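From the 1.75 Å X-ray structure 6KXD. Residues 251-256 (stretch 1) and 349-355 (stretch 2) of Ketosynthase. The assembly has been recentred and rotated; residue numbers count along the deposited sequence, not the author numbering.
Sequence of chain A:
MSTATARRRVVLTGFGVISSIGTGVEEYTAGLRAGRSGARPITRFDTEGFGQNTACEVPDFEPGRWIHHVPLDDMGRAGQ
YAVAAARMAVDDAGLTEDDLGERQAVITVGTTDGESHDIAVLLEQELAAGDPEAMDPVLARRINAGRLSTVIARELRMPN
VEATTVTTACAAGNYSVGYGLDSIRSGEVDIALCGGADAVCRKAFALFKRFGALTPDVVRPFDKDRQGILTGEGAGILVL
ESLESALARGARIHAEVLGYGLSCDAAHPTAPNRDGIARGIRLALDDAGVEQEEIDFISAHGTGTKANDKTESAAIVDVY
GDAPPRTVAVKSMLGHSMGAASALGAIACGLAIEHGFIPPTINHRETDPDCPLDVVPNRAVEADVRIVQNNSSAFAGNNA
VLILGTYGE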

# COMPACT_ATOMS: atom_id res chain seq x y z
N ALA A 251 -17.15 -24.30 5.24
CA ALA A 251 -15.74 -24.06 5.01
C ALA A 251 -14.92 -24.60 6.19
O ALA A 251 -15.27 -24.44 7.35
CB ALA A 251 -15.50 -22.59 4.80
N ARG A 252 -13.80 -25.26 5.88
CA ARG A 252 -12.80 -25.56 6.90
C ARG A 252 -12.13 -24.23 7.31
O ARG A 252 -11.66 -23.50 6.47
CB ARG A 252 -11.82 -26.60 6.33
CG ARG A 252 -10.66 -26.95 7.25
CD ARG A 252 -9.44 -26.07 7.05
NE ARG A 252 -8.74 -26.28 5.79
CZ ARG A 252 -8.92 -25.60 4.67
NH1 ARG A 252 -9.55 -24.43 4.65
NH2 ARG A 252 -8.47 -26.10 3.54
N ILE A 253 -12.09 -23.96 8.62
CA ILE A 253 -11.54 -22.75 9.19
C ILE A 253 -10.17 -23.07 9.83
O ILE A 253 -10.11 -23.82 10.78
CB ILE A 253 -12.54 -22.18 10.21
CG1 ILE A 253 -13.82 -21.68 9.51
CG2 ILE A 253 -11.90 -21.11 11.07
CD1 ILE A 253 -14.93 -21.28 10.44
N HIS A 254 -9.10 -22.48 9.29
CA HIS A 254 -7.73 -22.72 9.74
C HIS A 254 -7.52 -22.09 11.12
O HIS A 254 -6.96 -22.73 12.01
CB HIS A 254 -6.69 -22.16 8.77
CG HIS A 254 -6.53 -22.87 7.46
ND1 HIS A 254 -5.98 -24.14 7.36
CD2 HIS A 254 -6.74 -22.45 6.20
CE1 HIS A 254 -5.91 -24.49 6.09
NE2 HIS A 254 -6.38 -23.47 5.35
N ALA A 255 -7.94 -20.82 11.26
CA ALA A 255 -7.79 -20.05 12.49
C ALA A 255 -8.72 -18.82 12.43
O ALA A 255 -9.44 -18.61 11.47
CB ALA A 255 -6.34 -19.67 12.69
N GLU A 256 -8.79 -18.09 13.54
CA GLU A 256 -9.60 -16.92 13.63
C GLU A 256 -8.65 -15.71 13.62
O GLU A 256 -7.54 -15.78 14.16
CB GLU A 256 -10.47 -16.97 14.89
CG GLU A 256 -11.56 -15.91 14.88
CD GLU A 256 -12.45 -15.86 16.11
OE1 GLU A 256 -12.36 -16.77 16.94
OE2 GLU A 256 -13.23 -14.88 16.21
N CYS A 349 1.83 -18.50 11.30
CA CYS A 349 1.10 -18.35 12.56
C CYS A 349 -0.22 -19.11 12.56
O CYS A 349 -0.58 -19.71 13.59
CB CYS A 349 0.81 -16.89 12.88
SG CYS A 349 2.32 -16.04 13.38
N GLY A 350 -0.94 -19.06 11.44
CA GLY A 350 -2.17 -19.76 11.38
C GLY A 350 -1.94 -21.26 11.39
O GLY A 350 -2.71 -22.01 11.98
N LEU A 351 -0.89 -21.68 10.69
CA LEU A 351 -0.55 -23.10 10.54
C LEU A 351 -0.02 -23.63 11.88
O LEU A 351 -0.27 -24.80 12.27
CB LEU A 351 0.48 -23.22 9.43
CG LEU A 351 -0.06 -23.07 8.02
CD1 LEU A 351 1.07 -23.07 7.01
CD2 LEU A 351 -1.08 -24.17 7.70
N ALA A 352 0.69 -22.76 12.59
CA ALA A 352 1.23 -23.07 13.90
C ALA A 352 0.08 -23.35 14.84
O ALA A 352 0.15 -24.33 15.58
CB ALA A 352 2.10 -21.96 14.42
N ILE A 353 -0.97 -22.50 14.77
CA ILE A 353 -2.21 -22.64 15.55
C ILE A 353 -2.87 -23.98 15.23
O ILE A 353 -3.17 -24.72 16.16
CB ILE A 353 -3.19 -21.48 15.30
CG1 ILE A 353 -2.79 -20.24 16.10
CG2 ILE A 353 -4.62 -21.91 15.60
CD1 ILE A 353 -3.36 -18.95 15.54
N GLU A 354 -3.11 -24.23 13.94
CA GLU A 354 -3.86 -25.35 13.40
C GLU A 354 -3.16 -26.68 13.74
O GLU A 354 -3.83 -27.64 14.08
CB GLU A 354 -4.01 -25.16 11.89
CG GLU A 354 -5.01 -26.08 11.22
CD GLU A 354 -5.07 -25.95 9.70
OE1 GLU A 354 -4.20 -25.27 9.12
OE2 GLU A 354 -5.97 -26.56 9.08
N HIS A 355 -1.82 -26.72 13.62
CA HIS A 355 -1.03 -27.95 13.66
C HIS A 355 -0.28 -28.10 15.00
O HIS A 355 0.43 -29.07 15.18
CB HIS A 355 -0.08 -28.02 12.46
CG HIS A 355 -0.82 -28.16 11.17
ND1 HIS A 355 -1.49 -29.32 10.84
CD2 HIS A 355 -1.09 -27.27 10.19
CE1 HIS A 355 -2.11 -29.15 9.69
NE2 HIS A 355 -1.87 -27.90 9.27

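The polar centre of this contact is the imidazole of H254, which meets the carboxylate of E354 on the helix of stretch 2. H254 ND1 donates to both oxygens: it lies 2.7 Å from E354 OE1 and 3.0 Å from E354 OE2. In each case the N-H...O angle is 144°, so both hydrogen bonds are weak by angle even though the shorter one is tight by distance. The equal angles are what a bifurcated arrangement gives, the N-H pointing between the two acceptors instead of straight at one. E354 OE1 sits at the edge of the imidazole, near its plane, where a ring nitrogen can present its hydrogen. The other ring nitrogen, H254 NE2, is hydrogen-bonded elsewhere in the structure, so both nitrogens of this buried side chain are satisfied.

E354 reaches the ring with an extended side chain, chi1 and chi2 both t (-168° and -175°), and its CA-to-CB bond points toward stretch 1. The CA atoms of H254 and E354 are 5.9 Å apart, a span bridged by their side chains.

R252 brings a positive charge to the same carboxylate without bonding to it. R252 NE is 4.3 Å from E354 OE2, beyond salt-bridge range, and the oxygen lies well out of the guanidinium plane, so no N-H is directed at it: a relation of charges only. The approach is oblique, and the closest pair is R252 CD to E354 OE2 at 4.0 Å. R252 NH1 and NH2 find their hydrogen-bonding partners elsewhere in the structure.

Main-chain groups do not join the two stretches by hydrogen bonds. H254 O comes within 4.3 Å of G350 O, but two carbonyl oxygens offer no donor to one another. G350 O instead accepts a hydrogen bond within the helix, from E354 N at 3.0 Å; likewise I353 N reaches C349 O at 3.1 Å and H355 N reaches L351 O at 2.8 Å. These i to i+4 bonds satisfy the amides of I353, E354 and H355 and the carbonyls of C349, G350 and L351.

Beside the polar pair lies a small apolar patch. A255 CB packs against I353 CG2 at 4.1 Å, both CA-to-CB bonds pointing toward the opposing stretch. A255 CB also lies 4.4 Å from G350 CA, and the CA atoms of A255 and G350 are 5.7 Å apart. A CB placed ideally on G350 would point toward stretch 1 and fall 4.3 Å from A255 CB. In all, the two stretches bury 239 Å², with H254 and E354 contributing most.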